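Side-chain contacts in phage-related conserved hypothetical protein, BB2244 (Bordetella bronchiseptica, PDB 2BDV), which is of unknown function but belongs to the SRAP family, whose characterised members attach themselves covalently to abasic sites in single-stranded DNA: residues G156-V159 with R164-V167; A74-I79 with E189-G194; S133-R136 with E140-E143. All coordinates share one frame; numbering follows the deposited sequence.

From the N terminus, interaction 2 opens first: residues 74-79 pass from strand 73-75, an outer strand of the mixed sheet, into helix 76-80, and meet 189-194 at the end of helix 184-191. The other two contacts are nested, in series, inside this large loop. Interaction 3 closes a short loop within the connection between strands 126-133 and 147-151, and interaction 1 then closes another within the connection from strand 147-151 to helix 171-178. Interactions 1 and 2 touch, with V167 CG1 3.2 Å from L191 O. Interaction 3 lies apart, its centre about 25 Å from that of interaction 1, on the opposite side of the chain's centre.

Interaction 1. Residues G156-V159 with R164-V167; sequences GGMV and RRPV
The carbonyl oxygen of G156 is gripped twice by R165: the backbone nitrogen R165 N donates to G156 O at 3.0 Å, and the side-chain R165 NE donates to it at 3.1 Å. These bonds tie 156-159 to 164-167 within the long connection from strand 147-151 to helix 171-178 of the SRAP domain. The two donors reach the oxygen from opposite faces of the carbonyl plane, neither on a lone pair, and the NE bond is fairly straight, with an N-H...O angle of 162°. The side chain can fold back in this way because R165 CG stands between the backbone N and the carbonyl carbon (chi1 75°) and the chain bends again at chi3 (63°), wrapping CB and CG past the same oxygen. G156 O lies close to the guanidinium plane, at its edge. The neighbouring carbonyl takes a third bond, R165 NH1 to G157 O at 3.1 Å, from a donor above its plane; that oxygen is tilted from the guanidinium plane. Three bonds to two successive carbonyls should fix the rotation of the flat group. The positive phi of G156 is a conformation that glycine adopts readily, and its carbonyl points to the arginine. Around this clasp, M158 N and V159 N each donate to a different carboxylate oxygen of E104, while R164 is joined through its backbone to C2, so the loop borders the region of the N-terminal cysteine, consistent with the family's DNA-crosslinking site. R165 NH2 adds a long, weak ion pair with E197. Over one face of the guanidinium, offset toward its rim, sits the sulfur of M158, with SD 4.1 Å from R165 NH2.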
ATOM      1  N   GLY A 156       5.277 -12.735   5.964  1.00 26.77           N
ATOM      2  CA  GLY A 156       6.080 -12.560   4.767  1.00 27.76           C
ATOM      3  C   GLY A 156       5.259 -12.234   3.533  1.00 27.64           C
ATOM      4  O   GLY A 156       4.139 -11.735   3.632  1.00 29.13           O
ATOM      5  N   GLY A 157       5.820 -12.509   2.364  1.00 26.20           N
ATOM      6  CA  GLY A 157       5.106 -12.243   1.134  1.00 28.63           C
ATOM      7  C   GLY A 157       4.096 -13.341   0.848  1.00 30.73           C
ATOM      8  O   GLY A 157       4.066 -14.363   1.539  1.00 30.43           O
ATOM      9  N   MET A 158       3.260 -13.130  -0.164  1.00 30.44           N
ATOM     10  CA  MET A 158       2.259 -14.117  -0.541  1.00 31.30           C
ATOM     11  C   MET A 158       2.970 -15.271  -1.250  1.00 31.29           C
ATOM     12  O   MET A 158       2.563 -16.424  -1.134  1.00 35.13           O
ATOM     13  CB  MET A 158       1.214 -13.472  -1.467  1.00 30.90           C
ATOM     14  CG  MET A 158      -0.053 -14.293  -1.701  1.00 32.00           C
ATOM     15  SD  MET A 158      -1.034 -14.591  -0.205  1.00 29.70           S
ATOM     16  CE  MET A 158      -1.642 -12.954   0.107  1.00 31.36           C
ATOM     17  N   VAL A 159       4.043 -14.951  -1.969  1.00 29.96           N
ATOM     18  CA  VAL A 159       4.816 -15.951  -2.704  1.00 29.23           C
ATOM     19  C   VAL A 159       6.269 -15.994  -2.228  1.00 28.04           C
ATOM     20  O   VAL A 159       6.840 -17.072  -2.059  1.00 27.47           O
ATOM     21  CB  VAL A 159       4.806 -15.657  -4.225  1.00 30.16           C
ATOM     22  CG1 VAL A 159       5.553 -16.741  -4.968  1.00 28.40           C
ATOM     23  CG2 VAL A 159       3.375 -15.560  -4.728  1.00 28.82           C
ATOM     24  N   ARG A 164       7.027  -8.685   2.121  1.00 22.57           N
ATOM     25  CA  ARG A 164       6.044  -8.300   3.118  1.00 23.19           C
ATOM     26  C   ARG A 164       4.701  -8.066   2.449  1.00 21.65           C
ATOM     27  O   ARG A 164       4.524  -7.087   1.728  1.00 23.95           O
ATOM     28  CB  ARG A 164       6.531  -7.026   3.813  1.00 22.36           C
ATOM     29  CG  ARG A 164       7.880  -7.196   4.515  1.00 25.18           C
ATOM     30  CD  ARG A 164       8.592  -5.865   4.703  1.00 24.63           C
ATOM     31  NE  ARG A 164       9.328  -5.487   3.502  1.00 28.26           N
ATOM     32  CZ  ARG A 164      10.472  -6.053   3.116  1.00 29.55           C
ATOM     33  NH1 ARG A 164      11.074  -5.655   2.004  1.00 28.61           N
ATOM     34  NH2 ARG A 164      11.026  -7.006   3.854  1.00 28.78           N
ATOM     35  N   ARG A 165       3.747  -8.956   2.688  1.00 21.99           N
ATOM     36  CA  ARG A 165       2.442  -8.807   2.062  1.00 22.44           C
ATOM     37  C   ARG A 165       1.704  -7.596   2.610  1.00 22.09           C
ATOM     38  O   ARG A 165       1.764  -7.301   3.800  1.00 22.94           O
ATOM     39  CB  ARG A 165       1.597 -10.061   2.264  1.00 22.60           C
ATOM     40  CG  ARG A 165       1.026 -10.214   3.656  1.00 22.14           C
ATOM     41  CD  ARG A 165       0.288 -11.528   3.776  1.00 26.73           C
ATOM     42  NE  ARG A 165       1.187 -12.667   3.594  1.00 29.48           N
ATOM     43  CZ  ARG A 165       0.802 -13.937   3.647  1.00 30.81           C
ATOM     44  NH1 ARG A 165       1.692 -14.904   3.478  1.00 30.82           N
ATOM     45  NH2 ARG A 165      -0.475 -14.237   3.867  1.00 29.28           N
ATOM     46  N   PRO A 166       1.000  -6.870   1.735  1.00 22.70           N
ATOM     47  CA  PRO A 166       0.241  -5.680   2.129  1.00 22.25           C
ATOM     48  C   PRO A 166      -1.071  -6.038   2.816  1.00 21.94           C
ATOM     49  O   PRO A 166      -1.764  -6.966   2.407  1.00 25.13           O
ATOM     50  CB  PRO A 166       0.016  -4.967   0.803  1.00 20.57           C
ATOM     51  CG  PRO A 166      -0.173  -6.120  -0.143  1.00 20.09           C
ATOM     52  CD  PRO A 166       0.958  -7.056   0.271  1.00 22.34           C
ATOM     53  N   VAL A 167      -1.410  -5.305   3.867  1.00 20.28           N
ATOM     54  CA  VAL A 167      -2.645  -5.564   4.589  1.00 19.66           C
ATOM     55  C   VAL A 167      -3.832  -5.012   3.807  1.00 19.79           C
ATOM     56  O   VAL A 167      -4.018  -3.802   3.722  1.00 19.18           O
ATOM     57  CB  VAL A 167      -2.607  -4.914   5.989  1.00 19.74           C
ATOM     58  CG1 VAL A 167      -3.924  -5.156   6.718  1.00 20.00           C
ATOM     59  CG2 VAL A 167      -1.445  -5.481   6.788  1.00 15.74           C
TER

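Interaction 2. Residues A74-I79 with E189-G194; sequences AKLETI and EILRAG
One branch of L76 presses into the side chain of L191: L76 CD2 lies 3.5 Å from L191 CG and 3.6 Å from L191 CB, the two leucine side chains running past one another in opposite senses. I79, one helical turn further on, crosses L191 at about a right angle and lays its CG2 methyl 3.7 Å from L191 CD2. CG anti to the backbone N (chi1 180°) carries both L76 methyls to 189-194; L76 CD1 rests 3.8 Å from R192 NH2, oblique to the guanidinium. Here the first turn of helix 76-80, with K75 as its N-cap, meets the C-terminal end of helix 184-191, both against the mixed sheet: V150 touches both I79 and L191, with L132 touching I79 and A130 touching L191. W86 and I90 also touch I79, and W177 of helix 171-178 touches L191. R192, at the exposed side, bends at chi3 (40°), and its side chain crosses L76 at about a right angle. R192 NH1 forms a salt bridge with E80, the last residue of helix 76-80. The carboxylate of E77 is paired instead with R81.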
ATOM      1  N   ALA A  74       5.117  -0.263   6.125  1.00 19.97           N
ATOM      2  CA  ALA A  74       5.029   0.028   7.550  1.00 19.10           C
ATOM      3  C   ALA A  74       4.705  -1.263   8.302  1.00 18.87           C
ATOM      4  O   ALA A  74       3.585  -1.773   8.224  1.00 17.69           O
ATOM      5  CB  ALA A  74       3.956   1.079   7.807  1.00 17.92           C
ATOM      6  N   LYS A  75       5.696  -1.790   9.018  1.00 18.43           N
ATOM      7  CA  LYS A  75       5.543  -3.034   9.770  1.00 22.80           C
ATOM      8  C   LYS A  75       4.366  -2.998  10.744  1.00 22.82           C
ATOM      9  O   LYS A  75       4.321  -2.194  11.673  1.00 21.74           O
ATOM     10  CB  LYS A  75       6.838  -3.368  10.533  1.00 23.48           C
ATOM     11  CG  LYS A  75       6.810  -4.701  11.280  1.00 24.87           C
ATOM     12  CD  LYS A  75       8.126  -4.961  11.994  1.00 25.10           C
ATOM     13  CE  LYS A  75       9.240  -5.293  11.024  1.00 28.25           C
ATOM     14  NZ  LYS A  75       9.114  -6.681  10.495  1.00 29.98           N
ATOM     15  N   LEU A  76       3.418  -3.894  10.504  1.00 24.20           N
ATOM     16  CA  LEU A  76       2.220  -4.014  11.309  1.00 25.46           C
ATOM     17  C   LEU A  76       2.511  -3.996  12.808  1.00 26.89           C
ATOM     18  O   LEU A  76       1.852  -3.290  13.568  1.00 28.47           O
ATOM     19  CB  LEU A  76       1.490  -5.302  10.918  1.00 25.11           C
ATOM     20  CG  LEU A  76       0.195  -5.655  11.638  1.00 25.08           C
ATOM     21  CD1 LEU A  76       0.523  -6.125  13.042  1.00 26.83           C
ATOM     22  CD2 LEU A  76      -0.743  -4.447  11.663  1.00 23.26           C
ATOM     23  N   GLU A  77       3.502  -4.763  13.237  1.00 27.62           N
ATOM     24  CA  GLU A  77       3.817  -4.823  14.653  1.00 29.58           C
ATOM     25  C   GLU A  77       4.350  -3.521  15.234  1.00 28.35           C
ATOM     26  O   GLU A  77       4.056  -3.195  16.383  1.00 27.99           O
ATOM     27  CB  GLU A  77       4.811  -5.941  14.925  1.00 33.05           C
ATOM     28  CG  GLU A  77       4.975  -6.202  16.393  1.00 38.79           C
ATOM     29  CD  GLU A  77       5.633  -7.521  16.657  1.00 42.61           C
ATOM     30  OE1 GLU A  77       6.805  -7.682  16.247  1.00 43.55           O
ATOM     31  OE2 GLU A  77       4.970  -8.394  17.263  1.00 44.42           O
ATOM     32  N   THR A  78       5.141  -2.783  14.461  1.00 26.75           N
ATOM     33  CA  THR A  78       5.654  -1.517  14.961  1.00 26.81           C
ATOM     34  C   THR A  78       4.469  -0.574  15.172  1.00 26.72           C
ATOM     35  O   THR A  78       4.466   0.232  16.099  1.00 29.07           O
ATOM     36  CB  THR A  78       6.670  -0.890  13.989  1.00 26.32           C
ATOM     37  OG1 THR A  78       7.833  -1.721  13.923  1.00 26.25           O
ATOM     38  CG2 THR A  78       7.083   0.498  14.464  1.00 24.81           C
ATOM     39  N   ILE A  79       3.450  -0.695  14.330  1.00 26.52           N
ATOM     40  CA  ILE A  79       2.266   0.145  14.468  1.00 26.95           C
ATOM     41  C   ILE A  79       1.478  -0.300  15.705  1.00 29.17           C
ATOM     42  O   ILE A  79       0.926   0.527  16.430  1.00 28.01           O
ATOM     43  CB  ILE A  79       1.362   0.055  13.212  1.00 25.31           C
ATOM     44  CG1 ILE A  79       2.171   0.430  11.969  1.00 23.82           C
ATOM     45  CG2 ILE A  79       0.163   0.980  13.362  1.00 24.59           C
ATOM     46  CD1 ILE A  79       1.408   0.294  10.670  1.00 19.54           C
ATOM     47  N   GLU A 189      -6.734  -2.271  15.843  1.00 25.83           N
ATOM     48  CA  GLU A 189      -7.473  -3.528  15.748  1.00 29.29           C
ATOM     49  C   GLU A 189      -7.788  -3.878  14.291  1.00 29.01           C
ATOM     50  O   GLU A 189      -7.556  -5.004  13.843  1.00 27.78           O
ATOM     51  CB  GLU A 189      -8.788  -3.442  16.535  1.00 31.26           C
ATOM     52  CG  GLU A 189      -8.642  -3.511  18.056  1.00 34.03           C
ATOM     53  CD  GLU A 189      -9.968  -3.329  18.777  1.00 36.01           C
ATOM     54  OE1 GLU A 189     -10.023  -3.555  20.011  1.00 35.68           O
ATOM     55  OE2 GLU A 189     -10.958  -2.950  18.108  1.00 37.25           O
ATOM     56  N   ILE A 190      -8.322  -2.904  13.559  1.00 29.86           N
ATOM     57  CA  ILE A 190      -8.682  -3.088  12.155  1.00 29.57           C
ATOM     58  C   ILE A 190      -7.504  -3.631  11.350  1.00 29.95           C
ATOM     59  O   ILE A 190      -7.660  -4.520  10.518  1.00 28.84           O
ATOM     60  CB  ILE A 190      -9.137  -1.751  11.527  1.00 28.77           C
ATOM     61  CG1 ILE A 190     -10.429  -1.277  12.196  1.00 27.05           C
ATOM     62  CG2 ILE A 190      -9.367  -1.917  10.026  1.00 30.87           C
ATOM     63  CD1 ILE A 190     -10.964   0.026  11.646  1.00 24.25           C
ATOM     64  N   LEU A 191      -6.328  -3.089  11.625  1.00 29.93           N
ATOM     65  CA  LEU A 191      -5.121  -3.469  10.925  1.00 32.05           C
ATOM     66  C   LEU A 191      -4.838  -4.962  10.858  1.00 33.79           C
ATOM     67  O   LEU A 191      -4.220  -5.427   9.904  1.00 36.11           O
ATOM     68  CB  LEU A 191      -3.935  -2.745  11.541  1.00 30.21           C
ATOM     69  CG  LEU A 191      -3.049  -2.009  10.544  1.00 30.98           C
ATOM     70  CD1 LEU A 191      -3.871  -1.355   9.433  1.00 30.42           C
ATOM     71  CD2 LEU A 191      -2.247  -0.984  11.305  1.00 29.35           C
ATOM     72  N   ARG A 192      -5.279  -5.721  11.854  1.00 35.06           N
ATOM     73  CA  ARG A 192      -5.036  -7.158  11.830  1.00 34.92           C
ATOM     74  C   ARG A 192      -6.191  -7.961  11.248  1.00 33.68           C
ATOM     75  O   ARG A 192      -6.197  -9.191  11.316  1.00 33.37           O
ATOM     76  CB  ARG A 192      -4.695  -7.681  13.226  1.00 37.91           C
ATOM     77  CG  ARG A 192      -5.596  -7.192  14.336  1.00 43.25           C
ATOM     78  CD  ARG A 192      -5.201  -7.851  15.646  1.00 46.02           C
ATOM     79  NE  ARG A 192      -3.747  -7.964  15.797  1.00 49.00           N
ATOM     80  CZ  ARG A 192      -2.903  -6.935  15.813  1.00 50.95           C
ATOM     81  NH1 ARG A 192      -3.364  -5.697  15.681  1.00 51.56           N
ATOM     82  NH2 ARG A 192      -1.597  -7.142  15.978  1.00 50.41           N
ATOM     83  N   ALA A 193      -7.162  -7.266  10.671  1.00 31.58           N
ATOM     84  CA  ALA A 193      -8.304  -7.934  10.064  1.00 30.20           C
ATOM     85  C   ALA A 193      -8.120  -7.962   8.552  1.00 29.74           C
ATOM     86  O   ALA A 193      -9.088  -7.917   7.800  1.00 30.54           O
ATOM     87  CB  ALA A 193      -9.592  -7.210  10.423  1.00 29.82           C
ATOM     88  N   GLY A 194      -6.868  -8.037   8.110  1.00 30.23           N
ATOM     89  CA  GLY A 194      -6.592  -8.070   6.684  1.00 30.10           C
ATOM     90  C   GLY A 194      -7.097  -9.332   6.007  1.00 29.20           C
ATOM     91  O   GLY A 194      -7.182 -10.384   6.636  1.00 28.66           O
TER

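Interaction 3. Residues S133-R136 with E140-E143; sequences SAWR and ELDE
The indole of W135 presents an edge to the other arm of the loop: E140 O lies in the ring plane, 3.6 Å from W135 CD1. L141 comes obliquely at the same pyrrole side, its CD2 methyl 3.5 Å from W135 NE1 and 3.6 Å from W135 CD1. The second flat group, the guanidinium of R136, is turned away from this contact and back along its own segment; S133 O lies in its plane and accepts from R136 NH1 at 2.9 Å in an almost straight bond (173°). Both segments belong to the connection between the antiparallel strands 126-133 and 147-151, so the contact draws together the two arms of a long hairpin loop at the protein surface. An ST turn shapes the first arm: S133 OG accepts from W135 N at 3.0 Å. From there W135 CG stands anti to its backbone N (chi1 178°), which carries the ring across to the second arm. That arm is pinched at L141, the centre of an inverse gamma turn, with a weak bond from D142 N to E140 O. V49 and H145 also pack against W135, P59 against L141, and T92 accepts from R136 NH2. The polar edge of the indole is used just outside the second arm, where W135 NE1 donates to A139 O. With that N-H already engaged, E140 O meets the C-H edge of the ring at CD1 besides its weak bond from D142 N; the approach is probably mildly attractive, and the side-chain contact with L141 is apolar.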
ATOM      1  N   SER A 133       0.378   8.055   5.734  1.00 15.96           N
ATOM      2  CA  SER A 133       1.030   9.138   5.021  1.00 16.73           C
ATOM      3  C   SER A 133       1.347  10.311   5.937  1.00 18.26           C
ATOM      4  O   SER A 133       0.645  10.565   6.916  1.00 20.88           O
ATOM      5  CB  SER A 133       0.127   9.594   3.865  1.00 16.66           C
ATOM      6  OG  SER A 133       0.552  10.827   3.315  1.00 19.00           O
ATOM      7  N   ALA A 134       2.425  11.014   5.616  1.00 18.12           N
ATOM      8  CA  ALA A 134       2.829  12.169   6.388  1.00 18.55           C
ATOM      9  C   ALA A 134       2.413  13.427   5.635  1.00 20.33           C
ATOM     10  O   ALA A 134       2.786  14.537   6.007  1.00 20.69           O
ATOM     11  CB  ALA A 134       4.332  12.158   6.602  1.00 18.61           C
ATOM     12  N   TRP A 135       1.656  13.275   4.558  1.00 18.38           N
ATOM     13  CA  TRP A 135       1.241  14.471   3.851  1.00 20.81           C
ATOM     14  C   TRP A 135       0.035  15.068   4.572  1.00 21.55           C
ATOM     15  O   TRP A 135      -0.754  14.348   5.186  1.00 24.14           O
ATOM     16  CB  TRP A 135       0.878  14.161   2.401  1.00 20.09           C
ATOM     17  CG  TRP A 135       0.402  15.370   1.670  1.00 22.64           C
ATOM     18  CD1 TRP A 135       1.169  16.307   1.039  1.00 23.19           C
ATOM     19  CD2 TRP A 135      -0.956  15.790   1.508  1.00 22.15           C
ATOM     20  NE1 TRP A 135       0.367  17.284   0.488  1.00 21.58           N
ATOM     21  CE2 TRP A 135      -0.943  16.986   0.763  1.00 22.07           C
ATOM     22  CE3 TRP A 135      -2.187  15.268   1.923  1.00 21.76           C
ATOM     23  CZ2 TRP A 135      -2.110  17.671   0.423  1.00 23.62           C
ATOM     24  CZ3 TRP A 135      -3.348  15.944   1.588  1.00 22.68           C
ATOM     25  CH2 TRP A 135      -3.303  17.134   0.842  1.00 23.96           C
ATOM     26  N   ARG A 136      -0.081  16.389   4.521  1.00 22.27           N
ATOM     27  CA  ARG A 136      -1.194  17.104   5.136  1.00 24.36           C
ATOM     28  C   ARG A 136      -1.450  18.332   4.267  1.00 25.83           C
ATOM     29  O   ARG A 136      -0.567  18.756   3.521  1.00 23.74           O
ATOM     30  CB  ARG A 136      -0.845  17.533   6.564  1.00 24.18           C
ATOM     31  CG  ARG A 136      -0.539  16.389   7.520  1.00 24.49           C
ATOM     32  CD  ARG A 136      -1.776  15.604   7.944  1.00 24.09           C
ATOM     33  NE  ARG A 136      -1.405  14.593   8.933  1.00 22.85           N
ATOM     34  CZ  ARG A 136      -0.875  13.408   8.645  1.00 23.22           C
ATOM     35  NH1 ARG A 136      -0.664  13.057   7.381  1.00 21.02           N
ATOM     36  NH2 ARG A 136      -0.513  12.592   9.630  1.00 21.59           N
ATOM     37  N   GLU A 140       4.047  20.037   0.778  1.00 36.50           N
ATOM     38  CA  GLU A 140       4.547  19.692  -0.541  1.00 37.20           C
ATOM     39  C   GLU A 140       4.480  18.181  -0.740  1.00 35.77           C
ATOM     40  O   GLU A 140       4.474  17.419   0.228  1.00 34.07           O
ATOM     41  CB  GLU A 140       5.978  20.193  -0.695  1.00 40.93           C
ATOM     42  CG  GLU A 140       6.272  20.717  -2.080  1.00 46.76           C
ATOM     43  CD  GLU A 140       7.424  21.691  -2.084  1.00 50.05           C
ATOM     44  OE1 GLU A 140       7.354  22.695  -1.339  1.00 51.42           O
ATOM     45  OE2 GLU A 140       8.395  21.455  -2.833  1.00 52.54           O
ATOM     46  N   LEU A 141       4.427  17.754  -1.999  1.00 34.57           N
ATOM     47  CA  LEU A 141       4.337  16.335  -2.332  1.00 33.94           C
ATOM     48  C   LEU A 141       5.702  15.682  -2.532  1.00 33.05           C
ATOM     49  O   LEU A 141       5.984  15.103  -3.586  1.00 33.56           O
ATOM     50  CB  LEU A 141       3.476  16.158  -3.589  1.00 33.17           C
ATOM     51  CG  LEU A 141       2.039  16.689  -3.486  1.00 31.93           C
ATOM     52  CD1 LEU A 141       1.407  16.693  -4.861  1.00 32.87           C
ATOM     53  CD2 LEU A 141       1.227  15.842  -2.527  1.00 31.55           C
ATOM     54  N   ASP A 142       6.539  15.773  -1.503  1.00 31.76           N
ATOM     55  CA  ASP A 142       7.880  15.206  -1.540  1.00 31.41           C
ATOM     56  C   ASP A 142       8.022  13.976  -0.629  1.00 30.61           C
ATOM     57  O   ASP A 142       7.054  13.549   0.003  1.00 30.66           O
ATOM     58  CB  ASP A 142       8.918  16.280  -1.158  1.00 32.27           C
ATOM     59  CG  ASP A 142       8.531  17.069   0.089  1.00 32.87           C
ATOM     60  OD1 ASP A 142       7.791  16.533   0.944  1.00 36.61           O
ATOM     61  OD2 ASP A 142       8.983  18.230   0.229  1.00 31.90           O
ATOM     62  N   GLU A 143       9.226  13.409  -0.571  1.00 28.77           N
ATOM     63  CA  GLU A 143       9.473  12.230   0.256  1.00 29.06           C
ATOM     64  C   GLU A 143       9.225  12.519   1.724  1.00 26.62           C
ATOM     65  O   GLU A 143       8.882  11.617   2.487  1.00 25.65           O
ATOM     66  CB  GLU A 143      10.908  11.726   0.092  1.00 31.65           C
ATOM     67  CG  GLU A 143      11.354  11.616  -1.338  1.00 38.39           C
ATOM     68  CD  GLU A 143      11.741  12.964  -1.897  1.00 43.05           C
ATOM     69  OE1 GLU A 143      11.802  13.100  -3.137  1.00 45.08           O
ATOM     70  OE2 GLU A 143      11.993  13.885  -1.083  1.00 43.67           O
TER